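Local atomic coordinates of sulfur carrier protein ThiS adenylyltransferase (Escherichia coli, PDB entry 1ZUD), a protein that catalyses the ATP-dependent adenylation of the C-terminal glycine carboxyl group of the sulfur carrier protein ThiS in thiamine biosynthesis. Residues Val31-Leu36 with Leu55-Asp60; Leu39-Ala44 with Arg70-Thr75; Asp120-Cys125 with Thr144-Ala149; Val152-Gln157 with Gly188-Val193. All blocks are in the same frame, centred on the assembly; numbering follows the deposited sequence.

Interaction 1. Residues Val31-Leu36 with Leu55-Asp60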
loop_
_atom_site.group_PDB
_atom_site.type_symbol
_atom_site.label_atom_id
_atom_site.label_comp_id
_atom_site.label_asym_id
_atom_site.label_seq_id
_atom_site.Cartn_x
_atom_site.Cartn_y
_atom_site.Cartn_z
ATOM N N VAL C 31 12.735 -1.613 -17.031
ATOM C CA VAL C 31 11.446 -0.997 -16.654
ATOM C C VAL C 31 11.486 0.481 -16.937
ATOM O O VAL C 31 12.496 1.175 -16.652
ATOM C CB VAL C 31 11.122 -1.214 -15.127
ATOM C CG1 VAL C 31 9.893 -0.353 -14.689
ATOM C CG2 VAL C 31 10.764 -2.686 -14.867
ATOM N N LEU C 32 10.427 0.968 -17.561
ATOM C CA LEU C 32 10.322 2.398 -17.810
ATOM C C LEU C 32 9.312 2.973 -16.803
ATOM O O LEU C 32 8.127 2.560 -16.770
ATOM C CB LEU C 32 9.844 2.702 -19.254
ATOM C CG LEU C 32 9.427 4.141 -19.626
ATOM C CD1 LEU C 32 10.628 5.159 -19.571
ATOM C CD2 LEU C 32 8.807 4.097 -21.006
ATOM N N ILE C 33 9.780 3.940 -15.994
ATOM C CA ILE C 33 8.907 4.629 -15.035
ATOM C C ILE C 33 8.655 6.044 -15.599
ATOM O O ILE C 33 9.583 6.877 -15.743
ATOM C CB ILE C 33 9.551 4.730 -13.609
ATOM C CG1 ILE C 33 9.849 3.297 -13.075
ATOM C CG2 ILE C 33 8.574 5.517 -12.643
ATOM C CD1 ILE C 33 10.754 3.254 -11.775
ATOM N N ILE C 34 7.411 6.320 -15.957
ATOM C CA ILE C 34 7.085 7.641 -16.489
ATOM C C ILE C 34 6.412 8.466 -15.387
ATOM O O ILE C 34 5.300 8.173 -14.995
ATOM C CB ILE C 34 6.167 7.505 -17.695
ATOM C CG1 ILE C 34 6.819 6.537 -18.699
ATOM C CG2 ILE C 34 6.020 8.850 -18.380
ATOM C CD1 ILE C 34 5.869 6.213 -19.873
ATOM N N GLY C 35 7.113 9.491 -14.881
ATOM C CA GLY C 35 6.595 10.292 -13.783
ATOM C C GLY C 35 7.398 9.990 -12.528
ATOM O O GLY C 35 7.431 8.873 -12.069
ATOM N N LEU C 36 8.110 10.977 -12.001
ATOM C CA LEU C 36 8.919 10.764 -10.794
ATOM C C LEU C 36 8.362 11.584 -9.624
ATOM O O LEU C 36 9.083 12.373 -8.962
ATOM C CB LEU C 36 10.382 11.136 -11.075
ATOM C CG LEU C 36 11.040 10.207 -12.113
ATOM C CD1 LEU C 36 12.480 10.692 -12.510
ATOM C CD2 LEU C 36 11.054 8.788 -11.520
ATOM N N LEU C 55 16.608 0.618 -15.179
ATOM C CA LEU C 55 15.462 1.468 -14.893
ATOM C C LEU C 55 15.619 2.735 -15.696
ATOM O O LEU C 55 16.664 3.409 -15.630
ATOM C CB LEU C 55 15.378 1.894 -13.415
ATOM C CG LEU C 55 15.129 0.859 -12.362
ATOM C CD1 LEU C 55 15.154 1.565 -10.983
ATOM C CD2 LEU C 55 13.759 0.195 -12.628
ATOM N N VAL C 56 14.582 3.077 -16.443
ATOM C CA VAL C 56 14.597 4.311 -17.199
ATOM C C VAL C 56 13.629 5.239 -16.454
ATOM O O VAL C 56 12.480 4.880 -16.203
ATOM C CB VAL C 56 14.211 4.020 -18.703
ATOM C CG1 VAL C 56 14.335 5.299 -19.555
ATOM C CG2 VAL C 56 15.232 3.001 -19.305
ATOM N N LEU C 57 14.108 6.436 -16.094
ATOM C CA LEU C 57 13.362 7.355 -15.240
ATOM C C LEU C 57 13.107 8.602 -16.040
ATOM O O LEU C 57 14.021 9.344 -16.330
ATOM C CB LEU C 57 14.224 7.642 -13.981
ATOM C CG LEU C 57 14.894 6.388 -13.315
ATOM C CD1 LEU C 57 16.248 6.720 -12.656
ATOM C CD2 LEU C 57 13.949 5.809 -12.258
ATOM N N ALA C 58 11.849 8.844 -16.361
ATOM C CA ALA C 58 11.496 9.997 -17.192
ATOM C C ALA C 58 10.623 10.983 -16.408
ATOM O O ALA C 58 9.613 10.588 -15.795
ATOM C CB ALA C 58 10.731 9.474 -18.471
ATOM N N ASP C 59 11.001 12.260 -16.411
ATOM C CA ASP C 59 10.172 13.282 -15.757
ATOM C C ASP C 59 10.664 14.634 -16.283
ATOM O O ASP C 59 11.849 14.792 -16.546
ATOM C CB ASP C 59 10.306 13.220 -14.217
ATOM C CG ASP C 59 9.212 14.065 -13.461
ATOM O OD1 ASP C 59 8.144 13.526 -13.024
ATOM O OD2 ASP C 59 9.425 15.291 -13.296
ATOM N N ASP C 60 9.759 15.589 -16.451
ATOM C CA ASP C 60 10.181 16.882 -16.938
ATOM C C ASP C 60 10.215 17.974 -15.860
ATOM O O ASP C 60 10.417 19.118 -16.214
ATOM C CB ASP C 60 9.279 17.340 -18.083
ATOM C CG ASP C 60 7.857 17.652 -17.613
ATOM O OD1 ASP C 60 7.471 17.275 -16.470
ATOM O OD2 ASP C 60 7.116 18.277 -18.400
#
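Four backbone hydrogen bonds pair Val31-Gly35 with Leu55-Ala58 in parallel, and each donor N-H meets its carbonyl nearly along the C=O axis. They run from Val56 N to Val31 O (2.8 Å), Ile33 N to Val56 O, Ala58 N to Ile33 O and Gly35 N to Ala58 O (2.9 Å). Beyond the last of these bonds, Asp59 OD1 accepts the N-H of Leu36 (N to OD1 2.7 Å), which points almost straight at the oxygen and meets it from above the carboxylate plane. Asp59 CG stands anti to its own backbone N (chi1 -167°), which brings the carboxylate to the turn after strand 31-34, while OD2 accepts from Asp61 N and fixes its rotation. Leu36 crosses Asp59 obliquely, its CD1 3.7 Å from Asp59 CB and 3.8 Å from Leu57 CB. On the face bearing Ile33 and Leu57, the two side chains lie alongside each other, with CD1 of Ile33 4.1 Å from CD2 of Leu57. On the face of Leu32 and Val56, Leu32 CD1 reaches obliquely to Val56 CG1 (3.7 Å). Asp59 belongs to the ATP site, and Gly35 begins a glycine-rich turn consistent with the GxGxxG motif of Rossmann-type folds. Helix 40-50 covers Ile33, Leu55 and Leu57, helix 83-94 meets Leu36 and Leu57, and strands 121-124 and 99-103 flank the pair in the sheet.

Interaction 2. Residues Leu39-Ala44 with Arg70-Thr75; sequences LGTPAA and RQILFT
Thr41 OG1 is held by one hydrogen bond, to the carbonyl of Gly37; across the contact it meets Gln71 CA at 3.5 Å and Ile72 N at 3.7 Å without bonding either. With chi1 at 55° the hydroxyl sits between the backbone N and the carbonyl carbon, and CG2, anti to the carbonyl carbon, is left to reach the aromatic ring. That methyl lies 3.6 Å from Phe74 CE1, approaching the ring obliquely. Thr41 CB rests against Leu73 CB at 3.8 Å, so a single threonine packs against the type I turn Gln71-Phe74, which Phe74 N closes by bonding to Gln71 O. The helix that presents Thr41 follows what is probably the glycine-rich turn of this Rossmann-type fold, and 70-75 belongs to the loop between strand 54-58 and helix 83-94. One residue further along the helix, Pro42 CB touches Ile72 CD1 at 4.0 Å, and Tyr46 of the second subunit packs on both residues. Arg70 and nearby Lys83 and Gly38 are ATP-binding residues. Gln71 OE1 takes a hydrogen bond from Lys83 NZ and lies in plane at the edge of the Phe74 ring. Arg70 NH1 bonds to Ser66 O, and Gln71 NE2 stands over one face of the Arg70 guanidinium, 3.5 Å above its plane and offset toward the rim.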
loop_
_atom_site.group_PDB
_atom_site.type_symbol
_atom_site.label_atom_id
_atom_site.label_comp_id
_atom_site.label_asym_id
_atom_site.label_seq_id
_atom_site.Cartn_x
_atom_site.Cartn_y
_atom_site.Cartn_z
ATOM N N LEU C 39 3.925 8.758 -7.034
ATOM C CA LEU C 39 3.809 7.333 -7.392
ATOM C C LEU C 39 5.180 6.801 -7.806
ATOM O O LEU C 39 5.613 5.692 -7.459
ATOM C CB LEU C 39 2.887 7.163 -8.631
ATOM C CG LEU C 39 1.420 7.532 -8.443
ATOM C CD1 LEU C 39 0.686 7.532 -9.833
ATOM C CD2 LEU C 39 0.799 6.443 -7.494
ATOM N N GLY C 40 5.828 7.604 -8.626
ATOM C CA GLY C 40 7.075 7.168 -9.191
ATOM C C GLY C 40 8.258 7.061 -8.263
ATOM O O GLY C 40 9.080 6.148 -8.464
ATOM N N THR C 41 8.375 7.968 -7.292
ATOM C CA THR C 41 9.566 7.860 -6.442
ATOM C C THR C 41 9.581 6.554 -5.604
ATOM O O THR C 41 10.603 5.891 -5.583
ATOM C CB THR C 41 9.741 9.107 -5.543
ATOM O OG1 THR C 41 8.564 9.327 -4.776
ATOM C CG2 THR C 41 10.012 10.330 -6.394
ATOM N N PRO C 42 8.473 6.150 -4.931
ATOM C CA PRO C 42 8.630 4.867 -4.201
ATOM C C PRO C 42 8.757 3.700 -5.170
ATOM O O PRO C 42 9.493 2.739 -4.886
ATOM C CB PRO C 42 7.368 4.724 -3.370
ATOM C CG PRO C 42 6.412 5.672 -4.010
ATOM C CD PRO C 42 7.156 6.760 -4.677
ATOM N N ALA C 43 8.048 3.741 -6.302
ATOM C CA ALA C 43 8.196 2.618 -7.235
ATOM C C ALA C 43 9.658 2.473 -7.679
ATOM O O ALA C 43 10.222 1.367 -7.718
ATOM C CB ALA C 43 7.284 2.799 -8.474
ATOM N N ALA C 44 10.301 3.578 -7.991
ATOM C CA ALA C 44 11.691 3.477 -8.438
ATOM C C ALA C 44 12.620 2.952 -7.295
ATOM O O ALA C 44 13.503 2.124 -7.550
ATOM C CB ALA C 44 12.192 4.859 -8.938
ATOM N N ARG C 70 5.610 14.133 -0.226
ATOM C CA ARG C 70 5.240 12.791 -0.740
ATOM C C ARG C 70 6.245 12.158 -1.661
ATOM O O ARG C 70 6.140 10.982 -1.983
ATOM C CB ARG C 70 3.858 12.856 -1.463
ATOM C CG ARG C 70 3.829 13.735 -2.697
ATOM C CD ARG C 70 2.417 14.180 -3.095
ATOM N NE ARG C 70 2.483 15.173 -4.175
ATOM C CZ ARG C 70 2.950 16.403 -4.000
ATOM N NH1 ARG C 70 3.354 16.792 -2.786
ATOM N NH2 ARG C 70 3.085 17.221 -5.037
ATOM N N GLN C 71 7.218 12.929 -2.131
ATOM C CA GLN C 71 8.210 12.389 -3.074
ATOM C C GLN C 71 9.479 12.122 -2.281
ATOM O O GLN C 71 10.419 12.941 -2.299
ATOM C CB GLN C 71 8.407 13.410 -4.182
ATOM C CG GLN C 71 7.033 13.613 -4.939
ATOM C CD GLN C 71 7.035 14.686 -5.987
ATOM O OE1 GLN C 71 8.082 15.079 -6.500
ATOM N NE2 GLN C 71 5.839 15.128 -6.369
ATOM N N ILE C 72 9.461 10.962 -1.618
ATOM C CA ILE C 72 10.458 10.452 -0.666
ATOM C C ILE C 72 11.872 10.180 -1.103
ATOM O O ILE C 72 12.731 9.863 -0.269
ATOM C CB ILE C 72 9.948 9.162 0.024
ATOM C CG1 ILE C 72 9.875 8.024 -1.003
ATOM C CG2 ILE C 72 8.593 9.419 0.681
ATOM C CD1 ILE C 72 9.296 6.745 -0.454
ATOM N N LEU C 73 12.128 10.282 -2.392
ATOM C CA LEU C 73 13.454 10.063 -2.917
ATOM C C LEU C 73 14.277 11.357 -2.841
ATOM O O LEU C 73 15.493 11.295 -2.840
ATOM C CB LEU C 73 13.340 9.626 -4.376
ATOM C CG LEU C 73 14.544 9.206 -5.202
ATOM C CD1 LEU C 73 15.203 8.042 -4.397
ATOM C CD2 LEU C 73 14.104 8.714 -6.670
ATOM N N PHE C 74 13.607 12.508 -2.757
ATOM C CA PHE C 74 14.256 13.822 -2.778
ATOM C C PHE C 74 14.518 14.475 -1.406
ATOM O O PHE C 74 13.968 14.055 -0.422
ATOM C CB PHE C 74 13.398 14.764 -3.629
ATOM C CG PHE C 74 12.982 14.159 -4.944
ATOM C CD1 PHE C 74 11.680 14.227 -5.374
ATOM C CD2 PHE C 74 13.937 13.536 -5.765
ATOM C CE1 PHE C 74 11.316 13.677 -6.622
ATOM C CE2 PHE C 74 13.594 12.996 -6.996
ATOM C CZ PHE C 74 12.271 13.071 -7.419
ATOM N N THR C 75 15.378 15.484 -1.344
ATOM C CA THR C 75 15.608 16.141 -0.065
ATOM C C THR C 75 15.641 17.649 -0.270
ATOM O O THR C 75 15.554 18.165 -1.398
ATOM C CB THR C 75 16.942 15.710 0.589
ATOM O OG1 THR C 75 18.027 16.228 -0.168
ATOM C CG2 THR C 75 17.061 14.201 0.661
#

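Interaction 3. Residues Asp120-Cys125 with Thr144-Ala149. With NA (sodium ion), chain J.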
loop_
_atom_site.group_PDB
_atom_site.type_symbol
_atom_site.label_atom_id
_atom_site.label_comp_id
_atom_site.label_asym_id
_atom_site.label_seq_id
_atom_site.Cartn_x
_atom_site.Cartn_y
_atom_site.Cartn_z
ATOM N N ASP C 120 10.550 -3.722 -20.802
ATOM C CA ASP C 120 9.770 -4.978 -20.683
ATOM C C ASP C 120 8.424 -4.664 -20.061
ATOM O O ASP C 120 7.409 -5.391 -20.237
ATOM C CB ASP C 120 10.508 -5.966 -19.814
ATOM C CG ASP C 120 11.798 -6.428 -20.469
ATOM O OD1 ASP C 120 11.697 -6.982 -21.587
ATOM O OD2 ASP C 120 12.894 -6.223 -19.893
ATOM N N VAL C 121 8.388 -3.594 -19.288
ATOM C CA VAL C 121 7.103 -3.194 -18.667
ATOM C C VAL C 121 7.155 -1.712 -18.391
ATOM O O VAL C 121 8.223 -1.169 -18.076
ATOM C CB VAL C 121 6.813 -3.964 -17.326
ATOM C CG1 VAL C 121 7.930 -3.748 -16.313
ATOM C CG2 VAL C 121 5.509 -3.439 -16.715
ATOM N N VAL C 122 6.008 -1.061 -18.493
ATOM C CA VAL C 122 5.968 0.384 -18.282
ATOM C C VAL C 122 5.146 0.725 -17.025
ATOM O O VAL C 122 4.066 0.141 -16.793
ATOM C CB VAL C 122 5.337 1.081 -19.529
ATOM C CG1 VAL C 122 5.123 2.632 -19.274
ATOM C CG2 VAL C 122 6.205 0.839 -20.762
ATOM N N LEU C 123 5.667 1.635 -16.194
ATOM C CA LEU C 123 4.872 2.098 -15.046
ATOM C C LEU C 123 4.420 3.505 -15.369
ATOM O O LEU C 123 5.257 4.417 -15.600
ATOM C CB LEU C 123 5.653 2.140 -13.729
ATOM C CG LEU C 123 6.316 0.957 -13.063
ATOM C CD1 LEU C 123 6.244 1.071 -11.518
ATOM C CD2 LEU C 123 5.716 -0.294 -13.555
ATOM N N ASP C 124 3.100 3.677 -15.470
ATOM C CA ASP C 124 2.513 5.001 -15.715
ATOM C C ASP C 124 2.289 5.669 -14.333
ATOM O O ASP C 124 1.395 5.310 -13.597
ATOM C CB ASP C 124 1.179 4.901 -16.453
ATOM C CG ASP C 124 0.366 6.209 -16.420
ATOM O OD1 ASP C 124 0.917 7.307 -16.141
ATOM O OD2 ASP C 124 -0.859 6.131 -16.674
ATOM N N CYS C 125 3.130 6.646 -14.027
ATOM C CA CYS C 125 3.067 7.351 -12.758
ATOM C C CYS C 125 2.890 8.836 -13.051
ATOM O O CYS C 125 3.445 9.684 -12.342
ATOM C CB CYS C 125 4.363 7.140 -12.012
ATOM S SG CYS C 125 4.755 5.437 -11.698
ATOM N N THR C 144 3.438 -4.002 -24.951
ATOM C CA THR C 144 4.257 -3.947 -23.726
ATOM C C THR C 144 3.296 -3.775 -22.543
ATOM O O THR C 144 2.421 -2.919 -22.588
ATOM C CB THR C 144 5.234 -2.727 -23.816
ATOM O OG1 THR C 144 6.107 -2.921 -24.954
ATOM C CG2 THR C 144 6.063 -2.539 -22.519
ATOM N N PRO C 145 3.421 -4.629 -21.506
ATOM C CA PRO C 145 2.577 -4.569 -20.319
ATOM C C PRO C 145 2.627 -3.176 -19.711
ATOM O O PRO C 145 3.687 -2.526 -19.688
ATOM C CB PRO C 145 3.198 -5.617 -19.372
ATOM C CG PRO C 145 3.987 -6.508 -20.240
ATOM C CD PRO C 145 4.430 -5.718 -21.433
ATOM N N LEU C 146 1.500 -2.730 -19.185
ATOM C CA LEU C 146 1.404 -1.407 -18.584
ATOM C C LEU C 146 0.793 -1.501 -17.161
ATOM O O LEU C 146 -0.278 -2.097 -16.947
ATOM C CB LEU C 146 0.555 -0.458 -19.502
ATOM C CG LEU C 146 0.155 0.923 -18.939
ATOM C CD1 LEU C 146 1.403 1.752 -18.650
ATOM C CD2 LEU C 146 -0.728 1.678 -19.911
ATOM N N ILE C 147 1.498 -0.948 -16.176
ATOM C CA ILE C 147 0.984 -0.958 -14.803
ATOM C C ILE C 147 0.704 0.484 -14.499
ATOM O O ILE C 147 1.609 1.314 -14.430
ATOM C CB ILE C 147 2.032 -1.577 -13.815
ATOM C CG1 ILE C 147 2.299 -3.031 -14.225
ATOM C CG2 ILE C 147 1.500 -1.525 -12.374
ATOM C CD1 ILE C 147 3.522 -3.715 -13.546
ATOM N N THR C 148 -0.556 0.800 -14.269
ATOM C CA THR C 148 -0.904 2.184 -14.061
ATOM C C THR C 148 -1.584 2.437 -12.749
ATOM O O THR C 148 -2.364 1.621 -12.292
ATOM C CB THR C 148 -1.855 2.709 -15.251
ATOM O OG1 THR C 148 -2.226 4.077 -15.010
ATOM C CG2 THR C 148 -3.164 1.864 -15.332
ATOM N N ALA C 149 -1.322 3.592 -12.158
ATOM C CA ALA C 149 -1.968 3.917 -10.871
ATOM C C ALA C 149 -2.166 5.414 -10.746
ATOM O O ALA C 149 -1.567 6.167 -11.469
ATOM C CB ALA C 149 -1.108 3.380 -9.695
HETATM NA NA NA J . 8.530 -2.862 -24.926
HETATM O O HOH W 1 8.854 -5.252 -24.859
HETATM O O HOH W 2 7.955 -3.404 -27.324
#
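Strands 121-124 and 146-149 run parallel as the two strands of a beta-alpha-beta unit of the Rossmann-like domain, helix 129-141 making the crossover between them. Packing is tight through the middle. Val122 N bonds to Pro145 O in the carbonyl plane, Ile147 N to Val122 O (2.9 Å) almost along the C=O axis, and Asp124 N to Ile147 O from 26° above the carbonyl plane. On one face Leu123 and Ile147 stand alongside each other, Leu123 CD2 3.9 Å from Ile147 CB, and Val121 CG2 crosses obliquely to Ile147 CD1 at 3.8 Å. On the other, Leu146 CD1 lies 3.8 Å from Asp124 CB and close to Val122 CG1, next to helix 129-141. The start of the pair is more open to solvent, with Asp120 and Pro145 partly exposed, although Pro145 CD comes within 3.2 Å of Asp120 O; Asp120 CB points away from 144-149, and OD2 bonds to Gln30 N. Buried Thr144 packs CG2 on Val122 CG2, and its hydroxyl binds a sodium ion with two waters and the carbonyls of Val116, Ala117 and Ala119. At the buried far end, Asp124 OD1 bonds to Thr126 OG1, and OD2 makes a salt bridge to Arg132. With its hydroxyl anti to the backbone N, Thr148 lies alongside Asp124, OG1 3.0 Å from Asp124 OD2.

Interaction 4. Residues Val152-Gln157 with Gly188-Val193; sequences VGFGGQ and GVVGPV
One face of the Phe154 ring is covered by a methyl: Val190 CG2 sits 3.6 Å from the ring centroid and 12° off its normal, a CH-pi contact over the middle of the ring. Val193 CG2 comes obliquely and more loosely, 4.5 Å from Phe154 CD1, and Ile212 of the second subunit also packs on Phe154. Val190 holds CG2 anti to its carbonyl carbon and CG1 anti to its backbone N (chi1 -179°), so CG2 is the branch laid on the ring. The ring is carried by a type II' turn, Val152-Gly155, a tight hairpin connection between strands 146-152 and 155-161. Gly153 occupies the positive-phi corner, and its N-H and C=O join the turn to the chain leading into helix 191-210: Gly153 N gives a 2.7 Å bond to Gly188 O, while Gly153 O accepts a longer one from Val190 N (3.3 Å), both in the carbonyl plane and on a lone pair. Val190 is the N-cap residue of that helix. In the first turn, Val193 sets CG1 3.7 Å from Phe154 O, and Val152 CG2 lies 3.6 Å from Gly188 O. Ile63 of the ThiS chain packs on Val152. With two backbone hydrogen bonds and apolar packing, and no charged group across it, the contact depends on backbone polarity and on the close fit of Val190 to the Phe154 ring.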
loop_
_atom_site.group_PDB
_atom_site.type_symbol
_atom_site.label_atom_id
_atom_site.label_comp_id
_atom_site.label_asym_id
_atom_site.label_seq_id
_atom_site.Cartn_x
_atom_site.Cartn_y
_atom_site.Cartn_z
ATOM N N VAL C 152 -5.460 10.690 -5.321
ATOM C CA VAL C 152 -5.799 12.088 -5.051
ATOM C C VAL C 152 -6.532 12.036 -3.729
ATOM O O VAL C 152 -7.256 11.081 -3.471
ATOM C CB VAL C 152 -6.705 12.769 -6.197
ATOM C CG1 VAL C 152 -8.140 12.263 -6.181
ATOM C CG2 VAL C 152 -6.732 14.285 -6.007
ATOM N N GLY C 153 -6.335 13.035 -2.858
ATOM C CA GLY C 153 -7.040 13.006 -1.592
ATOM C C GLY C 153 -6.687 11.752 -0.820
ATOM O O GLY C 153 -5.517 11.476 -0.581
ATOM N N PHE C 154 -7.695 10.980 -0.402
ATOM C CA PHE C 154 -7.415 9.730 0.284
ATOM C C PHE C 154 -7.662 8.526 -0.654
ATOM O O PHE C 154 -7.666 7.380 -0.206
ATOM C CB PHE C 154 -8.331 9.581 1.517
ATOM C CG PHE C 154 -7.898 10.419 2.705
ATOM C CD1 PHE C 154 -7.116 9.866 3.718
ATOM C CD2 PHE C 154 -8.269 11.762 2.792
ATOM C CE1 PHE C 154 -6.703 10.655 4.837
ATOM C CE2 PHE C 154 -7.865 12.560 3.899
ATOM C CZ PHE C 154 -7.091 12.004 4.907
ATOM N N GLY C 155 -7.884 8.773 -1.945
ATOM C CA GLY C 155 -8.174 7.646 -2.818
ATOM C C GLY C 155 -7.113 7.253 -3.824
ATOM O O GLY C 155 -6.283 8.087 -4.208
ATOM N N GLY C 156 -7.139 5.968 -4.226
ATOM C CA GLY C 156 -6.163 5.443 -5.182
ATOM C C GLY C 156 -6.821 4.466 -6.150
ATOM O O GLY C 156 -7.835 3.872 -5.784
ATOM N N GLN C 157 -6.262 4.341 -7.362
ATOM C CA GLN C 157 -6.733 3.423 -8.398
ATOM C C GLN C 157 -5.519 2.743 -8.983
ATOM O O GLN C 157 -4.513 3.388 -9.206
ATOM C CB GLN C 157 -7.488 4.194 -9.517
ATOM C CG GLN C 157 -8.673 5.004 -8.941
ATOM C CD GLN C 157 -9.527 5.763 -10.005
ATOM O OE1 GLN C 157 -9.051 6.048 -11.094
ATOM N NE2 GLN C 157 -10.767 6.113 -9.644
ATOM N N GLY C 188 -5.269 18.345 -3.300
ATOM C CA GLY C 188 -4.471 17.772 -2.227
ATOM C C GLY C 188 -4.406 16.240 -2.281
ATOM O O GLY C 188 -5.214 15.515 -2.946
ATOM N N VAL C 189 -3.428 15.742 -1.555
ATOM C CA VAL C 189 -3.207 14.320 -1.460
ATOM C C VAL C 189 -2.356 13.996 -0.236
ATOM O O VAL C 189 -1.458 14.775 0.191
ATOM C CB VAL C 189 -2.565 13.804 -2.757
ATOM C CG1 VAL C 189 -1.156 14.359 -2.893
ATOM C CG2 VAL C 189 -2.618 12.251 -2.794
ATOM N N VAL C 190 -2.706 12.873 0.363
ATOM C CA VAL C 190 -2.027 12.342 1.542
ATOM C C VAL C 190 -0.821 11.541 1.041
ATOM O O VAL C 190 -0.935 10.684 0.141
ATOM C CB VAL C 190 -3.013 11.451 2.341
ATOM C CG1 VAL C 190 -2.339 10.896 3.579
ATOM C CG2 VAL C 190 -4.247 12.296 2.737
ATOM N N GLY C 191 0.339 11.859 1.612
ATOM C CA GLY C 191 1.572 11.244 1.231
ATOM C C GLY C 191 1.549 9.739 1.115
ATOM O O GLY C 191 1.824 9.180 0.050
ATOM N N PRO C 192 1.213 9.053 2.209
ATOM C CA PRO C 192 1.180 7.590 2.197
ATOM C C PRO C 192 0.103 7.004 1.301
ATOM O O PRO C 192 0.171 5.853 0.976
ATOM C CB PRO C 192 0.931 7.216 3.665
ATOM C CG PRO C 192 1.322 8.439 4.467
ATOM C CD PRO C 192 1.051 9.613 3.574
ATOM N N VAL C 193 -0.907 7.753 0.919
ATOM C CA VAL C 193 -1.882 7.132 -0.003
ATOM C C VAL C 193 -1.259 7.016 -1.411
ATOM O O VAL C 193 -1.300 5.959 -2.053
ATOM C CB VAL C 193 -3.197 7.952 -0.081
ATOM C CG1 VAL C 193 -4.122 7.334 -1.170
ATOM C CG2 VAL C 193 -3.898 7.940 1.300
#

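Interactions 1 and 3 form the buried core: both pair parallel strands of one sheet, and they join directly because strands 30-34 and 121-124 are neighbours, with Leu32 O probably bonded to Leu123 N. Interaction 2 is buried too but lacks cross-segment hydrogen bonds; it packs the helix after strand 30-34 on a loop, and Ala44 meets Ile33 of interaction 1. Interaction 4 is partly exposed, at the hairpin beyond strand 146-152, which starts in interaction 3. It touches interaction 2 where Val189 meets Arg70, and both reach the second subunit. Carboxylates serve the ends of the two strand pairs, while interaction 4 rests on two backbone bonds at Gly153 and on packing of valine methyls on an aromatic ring.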